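Local structure of bacteriohemerythrin (4XPX) at residues Asp19-Ile24 and Lys59-Glu64; Asn29-Thr34 and Gly44-Ala49; Ala78-Leu83 and Lys119-Tyr124. The protein reversibly binds dioxygen at a site of two iron atoms and may store it or deliver it to oxygen-requiring enzymes. All coordinates share one frame; numbering follows the deposited sequence.

In the fold
Contacts 1 and 2 join the same two helices, 15-34 and 40-67, at places whose centres lie about 19 Å apart; contact 3 joins helix 73-95 to residues 119-124, which begin on helix 103-121. Contacts 1 and 3 meet at the iron pair, sharing both metal ions and two waters, and their chemistry is that of histidine and carboxylate ligands backed by polar second-shell groups. The touching residues of contact 3 are both buried, whereas contact 1 runs from the metals out to a partly exposed amide. Contact 2, away from the metals and also partly buried, relies on leucines inside and on glutamine and lysine chains near the surface.

Contact 1: Asp19-Ile24 and Lys59-Glu64; sequences DQHKTI and KSEETE. With FE2 (Fe (II) ion), chain C; FE2 (Fe (II) ion), chain B.
H21 and E61 meet through an iron ion (chain C) held between their helices. H21 NE2 lies 2.1 Å from this iron and E61 OE2 2.2 Å from it. The 3.3 Å between H21 NE2 and E61 OE2 is thus a spacing set by the shared metal, not a hydrogen bond. The two side chains cross at about a right angle, with the planes of imidazole ring and carboxylate 82° apart. Glutamate suits its place because it has two oxygens: E61 OE1 binds the second iron (chain B) at 2.2 Å, making the carboxylate a bridge. The chain beyond CG is extended (chi2 -173°), which carries the carboxylate far enough from its helix to span both ions. H57, D121 and two waters complete the first iron's shell, and Y124 OH gives E61 OE2 a further hydrogen bond.

Beside this buried, metal-bound part the contact is looser and partly exposed. The CA atoms of Q20 and S60 are 9.3 Å apart, and the long glutamine chain bridges most of that distance. Its NE2 donates to S60 OG over 3.2 Å, an almost straight bond (171°) lying in the amide plane, while S60 OG is also bonded to M56 O. The other end of the amide serves the metal site: Q20 OE1 is hydrogen-bonded to H57 ND1, making Q20 a second-shell residue that orients an iron ligand. With an alanine here, H57 ND1 is likely to lose its acceptor, S60 OG its amide donor, and the H57 ring could turn more freely about its bond to iron. Histidine and bridging carboxylate, contributed by neighbouring helices, belong to the carboxylate-bridged diiron site of the hemerythrin four-helix bundle.

Contact 2: Asn29-Thr34 and Gly44-Ala49; sequences NKLHDT and GKQLDA
L31 and Q46 mark the nearest approach of the two backbones, with their CA atoms 5.7 Å apart. The helical segments 29-34 and 44-49 run nearly antiparallel: their directions differ by 156° and their axes come within 9.3 Å. Q46 points toward the opposing helix and passes L31 in the opposite direction. Its CG points away from its own backbone N (chi1 -173°) and comes 3.7 Å from L31 N, and the bend at chi2 (64°) then swings the amide toward K30, whose CB is 3.7 Å from Q46 NE2. Glutamine works here because its methylene groups pack against L31 while its amide nitrogen bonds to M27 O. Q46 OE1 receives a weak hydrogen bond from a water that is also bonded to T34 OG1. The CB and CD of K30 cross the amide at an angle, and its ammonium end leads away. On the inner side L31 CD2 meets L47 CD1 at 4.1 Å, branched apolar chains suited to the interior. L50 extends this apolar patch beside L31, while L90 and F94 of helix 73-95 continue it beyond L47. Consecutive helices packed this way form an antiparallel helical hairpin of the hemerythrin four-helix bundle.

Contact 3: Ala78-Leu83 and Lys119-Tyr124; sequences AEHDKL and KVDKLY. With FE2 (Fe (II) ion), chain B; FE2 (Fe (II) ion), chain C.
H80 and D121 face each other across an iron ion (chain B), and the segment 119-124 leads to this meeting through a wider, pi-type turn at 119-121. In that turn V120 directs its side chain toward helix 73-95, but V120 CG1 stays 4.8 Å from E79 CG, a loose approach. D121 follows and makes the contact. Its OD1 binds the chain B iron at 2.1 Å, and H80 NE2 binds the same ion at 2.2 Å. OD1 lies at the edge of the imidazole, near its plane, 4.3 Å from NE2, since the metal stands between them. D121 OD2 takes the other iron (chain C), at 2.1 Å. A short carboxylate bridging two irons, beside histidines from several helices, is a hallmark of hemerythrin; H76, H116, E61 and a bridging water complete the shell of the chain B ion. The far nitrogen of the H80 ring, ND1, is hydrogen-bonded to E62 OE2, which fixes the ring's rotation and probably makes it a more electron-rich ligand.

Past D121, L123 packs on Y70. Next comes Y124, whose N bonds to D121 O over 3.0 Å. With chi1 at 60° the tyrosine ring folds over its own backbone, and D121 O sits above the ring centre.

Contact 1: Asp19-Ile24 and Lys59-Glu64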
# COMPACT_ATOMS: atom_id res chain seq x y z
N ASP A 19 1.38 -10.12 -6.68
CA ASP A 19 1.75 -9.27 -7.80
C ASP A 19 1.48 -7.81 -7.52
O ASP A 19 2.33 -6.92 -7.82
CB ASP A 19 0.99 -9.70 -9.05
CG ASP A 19 1.50 -10.99 -9.62
OD1 ASP A 19 2.61 -11.44 -9.28
OD2 ASP A 19 0.69 -11.60 -10.38
N GLN A 20 0.31 -7.53 -6.94
CA GLN A 20 -0.00 -6.13 -6.61
C GLN A 20 0.93 -5.61 -5.53
O GLN A 20 1.36 -4.44 -5.59
CB GLN A 20 -1.50 -5.99 -6.18
CG GLN A 20 -2.44 -6.26 -7.34
CD GLN A 20 -3.89 -6.16 -6.95
OE1 GLN A 20 -4.29 -6.32 -5.85
NE2 GLN A 20 -4.71 -5.72 -7.92
N HIS A 21 1.28 -6.45 -4.56
CA HIS A 21 2.27 -6.01 -3.54
C HIS A 21 3.58 -5.65 -4.17
O HIS A 21 4.24 -4.66 -3.82
CB HIS A 21 2.45 -7.07 -2.47
CG HIS A 21 1.23 -7.27 -1.63
ND1 HIS A 21 0.97 -8.44 -0.94
CD2 HIS A 21 0.19 -6.42 -1.33
CE1 HIS A 21 -0.16 -8.26 -0.25
NE2 HIS A 21 -0.69 -7.06 -0.47
N LYS A 22 4.05 -6.50 -5.13
CA LYS A 22 5.34 -6.20 -5.79
C LYS A 22 5.26 -4.88 -6.52
O LYS A 22 6.25 -4.07 -6.48
CB LYS A 22 5.73 -7.34 -6.71
CG LYS A 22 6.10 -8.61 -6.01
CD LYS A 22 6.24 -9.74 -6.99
CE LYS A 22 6.25 -11.00 -6.31
NZ LYS A 22 6.58 -12.16 -7.17
N THR A 23 4.12 -4.57 -7.20
CA THR A 23 4.00 -3.26 -7.82
C THR A 23 4.02 -2.15 -6.81
O THR A 23 4.71 -1.12 -7.03
CB THR A 23 2.69 -3.21 -8.63
OG1 THR A 23 2.75 -4.12 -9.73
CG2 THR A 23 2.39 -1.81 -9.15
N ILE A 24 3.31 -2.28 -5.69
CA ILE A 24 3.34 -1.27 -4.65
C ILE A 24 4.78 -1.01 -4.21
O ILE A 24 5.18 0.15 -4.05
CB ILE A 24 2.42 -1.65 -3.50
CG1 ILE A 24 0.95 -1.59 -3.90
CG2 ILE A 24 2.67 -0.76 -2.30
CD1 ILE A 24 -0.02 -2.26 -2.97
N LYS A 59 -9.22 -2.52 -2.93
CA LYS A 59 -10.51 -2.92 -3.51
C LYS A 59 -10.42 -4.33 -4.01
O LYS A 59 -11.42 -5.10 -3.91
CB LYS A 59 -10.93 -1.94 -4.57
CG LYS A 59 -11.37 -0.62 -4.08
CD LYS A 59 -11.70 0.25 -5.32
CE LYS A 59 -12.11 1.64 -4.92
NZ LYS A 59 -12.24 2.26 -6.29
N SER A 60 -9.32 -4.70 -4.62
CA SER A 60 -9.17 -6.04 -5.14
C SER A 60 -9.21 -7.07 -4.04
O SER A 60 -9.94 -8.11 -4.13
CB SER A 60 -7.86 -6.17 -5.89
OG SER A 60 -7.71 -5.29 -7.00
N GLU A 61 -8.45 -6.85 -2.97
CA GLU A 61 -8.46 -7.76 -1.84
C GLU A 61 -9.88 -7.78 -1.23
O GLU A 61 -10.37 -8.90 -0.85
CB GLU A 61 -7.51 -7.31 -0.72
CG GLU A 61 -6.04 -7.53 -1.04
CD GLU A 61 -5.16 -7.22 0.17
OE1 GLU A 61 -5.67 -6.72 1.15
OE2 GLU A 61 -3.92 -7.54 0.06
N GLU A 62 -10.50 -6.66 -1.06
CA GLU A 62 -11.81 -6.61 -0.37
C GLU A 62 -12.84 -7.33 -1.17
O GLU A 62 -13.70 -8.05 -0.57
CB GLU A 62 -12.22 -5.16 -0.14
CG GLU A 62 -11.37 -4.51 0.93
CD GLU A 62 -11.42 -3.00 0.94
OE1 GLU A 62 -12.44 -2.40 0.42
OE2 GLU A 62 -10.51 -2.32 1.50
N THR A 63 -12.88 -7.19 -2.47
CA THR A 63 -13.87 -7.88 -3.28
C THR A 63 -13.69 -9.35 -3.13
O THR A 63 -14.73 -10.10 -2.96
CB THR A 63 -13.74 -7.46 -4.76
OG1 THR A 63 -13.97 -6.05 -4.90
CG2 THR A 63 -14.70 -8.22 -5.64
N GLU A 64 -12.50 -9.86 -3.18
CA GLU A 64 -12.28 -11.28 -3.04
C GLU A 64 -12.61 -11.78 -1.66
O GLU A 64 -13.27 -12.84 -1.52
CB GLU A 64 -10.85 -11.60 -3.43
CG GLU A 64 -10.48 -11.45 -4.88
CD GLU A 64 -11.40 -12.11 -5.85
OE1 GLU A 64 -11.52 -13.31 -5.65
OE2 GLU A 64 -12.05 -11.46 -6.74
FE FE2 C . -2.27 -6.14 0.54
FE FE2 B . -4.75 -5.93 2.94
O HOH W 1 -3.25 -4.81 1.64
O HOH W 2 -0.76 -4.21 1.12

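Contact 2: Asn29-Thr34 and Gly44-Ala49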
# COMPACT_ATOMS: atom_id res chain seq x y z
N ASN A 29 9.32 2.57 -3.94
CA ASN A 29 10.75 2.79 -4.14
C ASN A 29 11.01 3.96 -5.02
O ASN A 29 11.95 4.75 -4.76
CB ASN A 29 11.38 1.51 -4.74
CG ASN A 29 11.53 0.43 -3.69
OD1 ASN A 29 11.43 0.69 -2.50
ND2 ASN A 29 11.79 -0.81 -4.11
N LYS A 30 10.22 4.13 -6.09
CA LYS A 30 10.36 5.29 -6.95
C LYS A 30 10.06 6.54 -6.19
O LYS A 30 10.84 7.55 -6.32
CB LYS A 30 9.49 5.18 -8.17
CG LYS A 30 9.91 4.19 -9.18
CD LYS A 30 8.94 4.10 -10.31
CE LYS A 30 9.29 3.09 -11.44
NZ LYS A 30 10.72 3.15 -11.76
N LEU A 31 9.00 6.58 -5.44
CA LEU A 31 8.68 7.77 -4.67
C LEU A 31 9.76 8.08 -3.67
O LEU A 31 10.12 9.29 -3.48
CB LEU A 31 7.34 7.58 -3.94
CG LEU A 31 6.84 8.82 -3.16
CD1 LEU A 31 6.69 10.06 -3.99
CD2 LEU A 31 5.52 8.48 -2.47
N HIS A 32 10.34 7.12 -3.10
CA HIS A 32 11.34 7.28 -2.02
C HIS A 32 12.55 8.01 -2.50
O HIS A 32 13.08 8.89 -1.80
CB HIS A 32 11.73 5.91 -1.45
CG HIS A 32 12.71 5.99 -0.32
ND1 HIS A 32 12.42 6.62 0.87
CD2 HIS A 32 13.97 5.51 -0.19
CE1 HIS A 32 13.46 6.53 1.68
NE2 HIS A 32 14.41 5.86 1.06
N ASP A 33 12.96 7.57 -3.78
CA ASP A 33 14.09 8.20 -4.46
C ASP A 33 13.77 9.61 -4.81
O ASP A 33 14.58 10.56 -4.56
CB ASP A 33 14.48 7.33 -5.65
CG ASP A 33 15.18 6.06 -5.27
OD1 ASP A 33 15.64 5.84 -4.13
OD2 ASP A 33 15.26 5.26 -6.22
N THR A 34 12.65 9.87 -5.36
CA THR A 34 12.26 11.22 -5.75
C THR A 34 12.09 12.11 -4.55
O THR A 34 12.33 13.39 -4.62
CB THR A 34 11.04 11.10 -6.65
OG1 THR A 34 11.30 10.17 -7.74
CG2 THR A 34 10.65 12.45 -7.19
N GLY A 44 4.83 14.80 -6.64
CA GLY A 44 3.39 14.73 -6.68
C GLY A 44 2.84 13.72 -7.65
O GLY A 44 1.84 13.02 -7.33
N LYS A 45 3.41 13.62 -8.80
CA LYS A 45 2.95 12.67 -9.81
C LYS A 45 3.12 11.27 -9.27
O LYS A 45 2.21 10.38 -9.45
CB LYS A 45 3.70 12.80 -11.13
CG LYS A 45 3.40 14.05 -11.91
CD LYS A 45 4.10 14.03 -13.27
CE LYS A 45 4.03 15.42 -13.91
NZ LYS A 45 2.66 15.90 -14.25
N GLN A 46 4.24 10.94 -8.66
CA GLN A 46 4.52 9.61 -8.18
C GLN A 46 3.66 9.31 -6.94
O GLN A 46 3.14 8.16 -6.80
CB GLN A 46 5.99 9.41 -7.91
CG GLN A 46 6.34 7.95 -7.58
CD GLN A 46 6.09 7.01 -8.72
OE1 GLN A 46 6.17 7.42 -9.91
NE2 GLN A 46 5.84 5.73 -8.44
N LEU A 47 3.45 10.31 -6.07
CA LEU A 47 2.59 10.14 -4.93
C LEU A 47 1.17 9.75 -5.39
O LEU A 47 0.54 8.80 -4.86
CB LEU A 47 2.52 11.47 -4.16
CG LEU A 47 1.56 11.52 -2.98
CD1 LEU A 47 2.03 10.64 -1.86
CD2 LEU A 47 1.29 12.97 -2.55
N ASP A 48 0.66 10.52 -6.33
CA ASP A 48 -0.71 10.26 -6.78
C ASP A 48 -0.83 8.89 -7.45
O ASP A 48 -1.80 8.18 -7.23
CB ASP A 48 -1.18 11.35 -7.71
CG ASP A 48 -1.41 12.70 -7.03
OD1 ASP A 48 -1.46 12.81 -5.82
OD2 ASP A 48 -1.52 13.74 -7.81
N ALA A 49 0.14 8.52 -8.25
CA ALA A 49 0.12 7.20 -8.90
C ALA A 49 0.12 6.08 -7.88
O ALA A 49 -0.60 5.09 -8.00
CB ALA A 49 1.29 7.08 -9.89
O HOH W 3 8.84 9.35 -9.14

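Contact 3: Ala78-Leu83 and Lys119-Tyr124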
# COMPACT_ATOMS: atom_id res chain seq x y z
N ALA A 78 -11.28 -2.40 7.58
CA ALA A 78 -11.07 -1.24 8.48
C ALA A 78 -9.65 -0.80 8.50
O ALA A 78 -9.36 0.42 8.55
CB ALA A 78 -11.62 -1.55 9.85
N GLU A 79 -8.69 -1.73 8.48
CA GLU A 79 -7.27 -1.36 8.40
C GLU A 79 -6.97 -0.61 7.13
O GLU A 79 -6.29 0.43 7.11
CB GLU A 79 -6.35 -2.54 8.55
CG GLU A 79 -6.54 -3.39 9.80
CD GLU A 79 -6.42 -2.71 11.14
OE1 GLU A 79 -5.85 -1.60 11.21
OE2 GLU A 79 -6.97 -3.28 12.19
N HIS A 80 -7.46 -1.13 6.02
CA HIS A 80 -7.30 -0.43 4.70
C HIS A 80 -7.86 0.96 4.77
O HIS A 80 -7.20 1.94 4.33
CB HIS A 80 -8.02 -1.17 3.60
CG HIS A 80 -7.44 -2.49 3.24
ND1 HIS A 80 -8.08 -3.31 2.34
CD2 HIS A 80 -6.28 -3.13 3.53
CE1 HIS A 80 -7.32 -4.39 2.15
NE2 HIS A 80 -6.19 -4.29 2.84
N ASP A 81 -9.09 1.10 5.30
CA ASP A 81 -9.79 2.39 5.24
C ASP A 81 -9.06 3.41 6.10
O ASP A 81 -9.01 4.62 5.66
CB ASP A 81 -11.21 2.22 5.63
CG ASP A 81 -12.07 1.49 4.56
OD1 ASP A 81 -11.71 1.40 3.40
OD2 ASP A 81 -13.17 1.06 4.90
N LYS A 82 -8.44 3.03 7.17
CA LYS A 82 -7.69 4.04 7.95
C LYS A 82 -6.47 4.51 7.13
O LYS A 82 -6.19 5.72 7.15
CB LYS A 82 -7.25 3.46 9.29
CG LYS A 82 -8.29 3.37 10.38
CD LYS A 82 -8.73 4.69 10.85
CE LYS A 82 -9.77 4.46 12.06
NZ LYS A 82 -10.21 5.86 12.45
N LEU A 83 -5.78 3.62 6.43
CA LEU A 83 -4.68 4.05 5.60
C LEU A 83 -5.13 4.94 4.48
O LEU A 83 -4.45 5.99 4.19
CB LEU A 83 -3.86 2.89 5.09
CG LEU A 83 -2.62 3.36 4.32
CD1 LEU A 83 -1.57 4.04 5.16
CD2 LEU A 83 -1.99 2.30 3.51
N LYS A 119 0.97 -9.66 8.80
CA LYS A 119 0.10 -9.85 9.95
C LYS A 119 -1.37 -9.82 9.61
O LYS A 119 -2.23 -10.21 10.47
CB LYS A 119 0.39 -8.85 11.09
CG LYS A 119 1.78 -8.93 11.56
CD LYS A 119 2.28 -8.24 12.68
CE LYS A 119 3.79 -8.60 12.76
NZ LYS A 119 4.70 -7.53 12.18
N VAL A 120 -1.70 -9.28 8.42
CA VAL A 120 -3.09 -9.11 8.05
C VAL A 120 -3.34 -9.82 6.72
O VAL A 120 -4.20 -10.69 6.64
CB VAL A 120 -3.51 -7.59 7.99
CG1 VAL A 120 -5.01 -7.49 7.77
CG2 VAL A 120 -3.09 -6.88 9.26
N ASP A 121 -2.59 -9.51 5.66
CA ASP A 121 -2.83 -10.15 4.38
C ASP A 121 -2.54 -11.63 4.40
O ASP A 121 -3.28 -12.43 3.80
CB ASP A 121 -2.04 -9.49 3.24
CG ASP A 121 -2.55 -8.13 2.84
OD1 ASP A 121 -3.67 -7.75 3.23
OD2 ASP A 121 -1.77 -7.45 2.11
N LYS A 122 -1.45 -12.08 5.03
CA LYS A 122 -1.17 -13.49 4.98
C LYS A 122 -2.33 -14.29 5.50
O LYS A 122 -2.50 -15.51 5.13
CB LYS A 122 0.12 -13.86 5.73
CG LYS A 122 1.37 -13.55 4.95
CD LYS A 122 2.61 -14.05 5.77
CE LYS A 122 3.90 -13.65 5.08
NZ LYS A 122 5.01 -14.47 5.69
N LEU A 123 -3.09 -13.78 6.43
CA LEU A 123 -4.19 -14.53 7.06
C LEU A 123 -5.26 -14.90 6.05
O LEU A 123 -6.02 -15.89 6.31
CB LEU A 123 -4.82 -13.75 8.18
CG LEU A 123 -3.85 -13.45 9.32
CD1 LEU A 123 -4.56 -12.70 10.45
CD2 LEU A 123 -3.16 -14.64 9.88
N TYR A 124 -5.41 -14.20 4.91
CA TYR A 124 -6.41 -14.61 3.95
C TYR A 124 -5.96 -15.69 3.00
O TYR A 124 -6.73 -16.12 2.16
CB TYR A 124 -7.04 -13.41 3.15
CG TYR A 124 -6.08 -12.58 2.33
CD1 TYR A 124 -5.18 -13.13 1.43
CD2 TYR A 124 -6.14 -11.18 2.40
CE1 TYR A 124 -4.33 -12.33 0.66
CE2 TYR A 124 -5.29 -10.39 1.69
CZ TYR A 124 -4.37 -10.93 0.83
OH TYR A 124 -3.46 -10.20 0.11
FE FE2 B . -4.75 -5.93 2.94
FE FE2 C . -2.27 -6.14 0.54
O HOH W 1 -3.25 -4.81 1.64
O HOH W 2 -0.76 -4.21 1.12